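Local structure of metal transporter CNNM3 (6DFD) at the interface of chains A and B. The protein acts as a metal transporter of the CNNM family, in which the cyclic nucleotide-binding homology domain mediates dimerization and is required for magnesium efflux. Sequence-based numbering; all coordinates share one arbitrary frame. Chains: chain A/B, Metal transporter CNNM3.

The interface of chains A and B. Residues chain A 123, 128, 130, 132; chain B 123, 130, 132, 136-138.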
ATOM      1  N   ILE A 123       0.215   0.050   7.267  1.00 43.44           N
ATOM      2  CA  ILE A 123      -1.037  -0.693   7.210  1.00 47.24           C
ATOM      3  C   ILE A 123      -0.891  -2.052   7.882  1.00 49.47           C
ATOM      4  O   ILE A 123       0.182  -2.667   7.879  1.00 48.30           O
ATOM      5  CB  ILE A 123      -1.508  -0.846   5.746  1.00 48.72           C
ATOM      6  CG1 ILE A 123      -2.872  -1.537   5.699  1.00 54.76           C
ATOM      7  CG2 ILE A 123      -0.484  -1.612   4.934  1.00 46.22           C
ATOM      8  CD1 ILE A 123      -3.666  -1.202   4.468  1.00 57.37           C
ATOM      9  N   LEU A 128       3.136  -2.372   8.196  1.00 47.83           N
ATOM     10  CA  LEU A 128       4.084  -2.368   7.092  1.00 45.71           C
ATOM     11  C   LEU A 128       3.965  -1.054   6.336  1.00 43.40           C
ATOM     12  O   LEU A 128       2.871  -0.509   6.182  1.00 42.82           O
ATOM     13  CB  LEU A 128       3.836  -3.544   6.145  1.00 47.49           C
ATOM     14  CG  LEU A 128       3.950  -4.951   6.747  1.00 49.91           C
ATOM     15  CD1 LEU A 128       3.761  -5.995   5.664  1.00 51.59           C
ATOM     16  CD2 LEU A 128       5.287  -5.149   7.445  1.00 49.25           C
ATOM     17  N   PHE A 130       4.791   1.225   2.879  1.00 40.10           N
ATOM     18  CA  PHE A 130       5.210   1.285   1.490  1.00 41.47           C
ATOM     19  C   PHE A 130       4.608   2.517   0.834  1.00 36.82           C
ATOM     20  O   PHE A 130       3.647   3.111   1.328  1.00 37.12           O
ATOM     21  CB  PHE A 130       4.842   0.008   0.726  1.00 47.61           C
ATOM     22  CG  PHE A 130       3.437  -0.459   0.950  1.00 51.56           C
ATOM     23  CD1 PHE A 130       2.394   0.068   0.211  1.00 57.23           C
ATOM     24  CD2 PHE A 130       3.164  -1.436   1.889  1.00 53.27           C
ATOM     25  CE1 PHE A 130       1.094  -0.366   0.414  1.00 62.71           C
ATOM     26  CE2 PHE A 130       1.875  -1.876   2.098  1.00 59.45           C
ATOM     27  CZ  PHE A 130       0.835  -1.342   1.361  1.00 63.60           C
ATOM     28  N   ASN A 132       2.882   4.577  -2.339  1.00 34.20           N
ATOM     29  CA  ASN A 132       1.908   4.415  -3.406  1.00 35.44           C
ATOM     30  C   ASN A 132       1.818   5.709  -4.192  1.00 33.55           C
ATOM     31  O   ASN A 132       2.080   6.793  -3.659  1.00 33.57           O
ATOM     32  CB  ASN A 132       0.524   4.069  -2.857  1.00 41.68           C
ATOM     33  CG  ASN A 132       0.361   2.591  -2.564  1.00 51.77           C
ATOM     34  OD1 ASN A 132       1.183   1.764  -2.960  1.00 53.25           O
ATOM     35  ND2 ASN A 132      -0.710   2.254  -1.862  1.00 58.49           N
TER
ATOM     36  N   ILE B 123      -3.846  -6.642   2.012  1.00 64.31           N
ATOM     37  CA  ILE B 123      -3.374  -6.427   3.377  1.00 62.75           C
ATOM     38  C   ILE B 123      -4.408  -5.653   4.181  1.00 64.59           C
ATOM     39  O   ILE B 123      -5.072  -4.749   3.663  1.00 68.94           O
ATOM     40  CB  ILE B 123      -2.022  -5.682   3.383  1.00 58.00           C
ATOM     41  CG1 ILE B 123      -1.498  -5.523   4.811  1.00 57.39           C
ATOM     42  CG2 ILE B 123      -2.158  -4.320   2.718  1.00 54.78           C
ATOM     43  CD1 ILE B 123      -0.011  -5.221   4.869  1.00 57.06           C
ATOM     44  N   PHE B 130      -2.586  -3.872  -3.448  1.00 59.14           N
ATOM     45  CA  PHE B 130      -1.551  -3.030  -4.016  1.00 56.97           C
ATOM     46  C   PHE B 130      -0.621  -3.886  -4.857  1.00 54.98           C
ATOM     47  O   PHE B 130      -0.454  -5.081  -4.606  1.00 52.19           O
ATOM     48  CB  PHE B 130      -0.746  -2.315  -2.929  1.00 65.05           C
ATOM     49  CG  PHE B 130      -1.595  -1.532  -1.969  1.00 74.56           C
ATOM     50  CD1 PHE B 130      -2.285  -0.407  -2.393  1.00 77.59           C
ATOM     51  CD2 PHE B 130      -1.704  -1.921  -0.644  1.00 77.89           C
ATOM     52  CE1 PHE B 130      -3.066   0.315  -1.514  1.00 77.91           C
ATOM     53  CE2 PHE B 130      -2.480  -1.201   0.240  1.00 78.24           C
ATOM     54  CZ  PHE B 130      -3.160  -0.081  -0.195  1.00 77.84           C
ATOM     55  N   ASN B 132       3.156  -4.043  -5.357  1.00 55.03           N
ATOM     56  CA  ASN B 132       4.357  -3.586  -4.683  1.00 51.91           C
ATOM     57  C   ASN B 132       5.586  -4.122  -5.401  1.00 47.70           C
ATOM     58  O   ASN B 132       5.543  -5.179  -6.033  1.00 47.90           O
ATOM     59  CB  ASN B 132       4.341  -4.039  -3.221  1.00 56.80           C
ATOM     60  CG  ASN B 132       3.420  -3.186  -2.363  1.00 60.16           C
ATOM     61  OD1 ASN B 132       2.715  -2.312  -2.874  1.00 59.67           O
ATOM     62  ND2 ASN B 132       3.419  -3.435  -1.056  1.00 61.58           N
ATOM     63  N   THR B 136       9.783  -2.927  -0.959  1.00 44.39           N
ATOM     64  CA  THR B 136       8.717  -3.259  -0.034  1.00 43.68           C
ATOM     65  C   THR B 136       9.149  -4.492   0.753  1.00 42.85           C
ATOM     66  O   THR B 136       9.917  -5.325   0.265  1.00 41.06           O
ATOM     67  CB  THR B 136       7.386  -3.491  -0.756  1.00 46.91           C
ATOM     68  OG1 THR B 136       7.491  -4.602  -1.655  1.00 48.70           O
ATOM     69  CG2 THR B 136       6.980  -2.217  -1.531  1.00 47.96           C
ATOM     70  N   TYR B 137       8.694  -4.574   1.995  1.00 45.08           N
ATOM     71  CA  TYR B 137       9.164  -5.605   2.907  1.00 46.94           C
ATOM     72  C   TYR B 137       7.982  -6.145   3.688  1.00 47.47           C
ATOM     73  O   TYR B 137       6.948  -5.487   3.834  1.00 45.19           O
ATOM     74  CB  TYR B 137      10.217  -5.073   3.873  1.00 47.89           C
ATOM     75  CG  TYR B 137       9.673  -3.959   4.722  1.00 50.64           C
ATOM     76  CD1 TYR B 137       9.014  -4.230   5.912  1.00 52.47           C
ATOM     77  CD2 TYR B 137       9.786  -2.635   4.318  1.00 51.61           C
ATOM     78  CE1 TYR B 137       8.496  -3.219   6.685  1.00 52.29           C
ATOM     79  CE2 TYR B 137       9.275  -1.611   5.092  1.00 51.66           C
ATOM     80  CZ  TYR B 137       8.630  -1.911   6.274  1.00 51.58           C
ATOM     81  OH  TYR B 137       8.110  -0.904   7.051  1.00 50.54           O
ATOM     82  N   TYR B 138       8.162  -7.361   4.196  1.00 48.34           N
ATOM     83  CA  TYR B 138       7.079  -8.125   4.786  1.00 46.87           C
ATOM     84  C   TYR B 138       7.656  -8.973   5.909  1.00 49.31           C
ATOM     85  O   TYR B 138       8.852  -9.274   5.933  1.00 49.89           O
ATOM     86  CB  TYR B 138       6.394  -8.996   3.722  1.00 44.16           C
ATOM     87  CG  TYR B 138       6.080  -8.204   2.479  1.00 41.90           C
ATOM     88  CD1 TYR B 138       7.045  -8.002   1.500  1.00 42.69           C
ATOM     89  CD2 TYR B 138       4.843  -7.608   2.310  1.00 41.59           C
ATOM     90  CE1 TYR B 138       6.773  -7.239   0.378  1.00 43.42           C
ATOM     91  CE2 TYR B 138       4.564  -6.852   1.190  1.00 43.36           C
ATOM     92  CZ  TYR B 138       5.529  -6.672   0.232  1.00 45.01           C
ATOM     93  OH  TYR B 138       5.238  -5.911  -0.880  1.00 47.58           O
TER
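A:Phe130 drives its CE1–CZ edge at the face of B:Phe130, with CZ 3.3 Å from CD2 of its partner and the rings 63° apart, in a tilted edge-to-face pair met over the CD2–CE2 side. This is a patch of the homodimer interface of the cyclic nucleotide-binding homology domain, and it shows how identical residues near a two-fold axis can adopt unlike poses. The CG of A:Phe130 sits between its backbone N and carbonyl carbon (chi1 47°), whereas in B:Phe130 CG lies anti to the carbonyl carbon (chi1 -54°); the differing first torsions help to bring one ring edge-on to the other's face. On that same face the amide ND2 of A:Asn132 lies over the CD1–CE1 side, though so closely that the contact is doubtful. An alanine in place of B:Phe130 would probably open a gap, leaving the edge of A:Phe130 without its facing ring.

Beside this pair, A:Ile123 and B:Ile123 cross obliquely, the branch methyl CG2 of the first 3.6 Å from the terminal CD1 of the second. A:Leu128 straddles strand 137-138, with CD2 3.8 Å from CE1 of B:Tyr137 and CD1 3.9 Å from CD2 of B:Tyr138.

The amide of B:Asn132 caps A:Phe130, ND2 standing 3.5 Å above the ring centre. A hydrogen bond within chain B, nearly in the amide plane, probably steadies that group: B:Asn132 ND2 donates to the phenolic OH of B:Tyr138 at 3.1 Å. That OH is itself held by a hydrogen bond with OG1 of B:Thr136, 2.7 Å away.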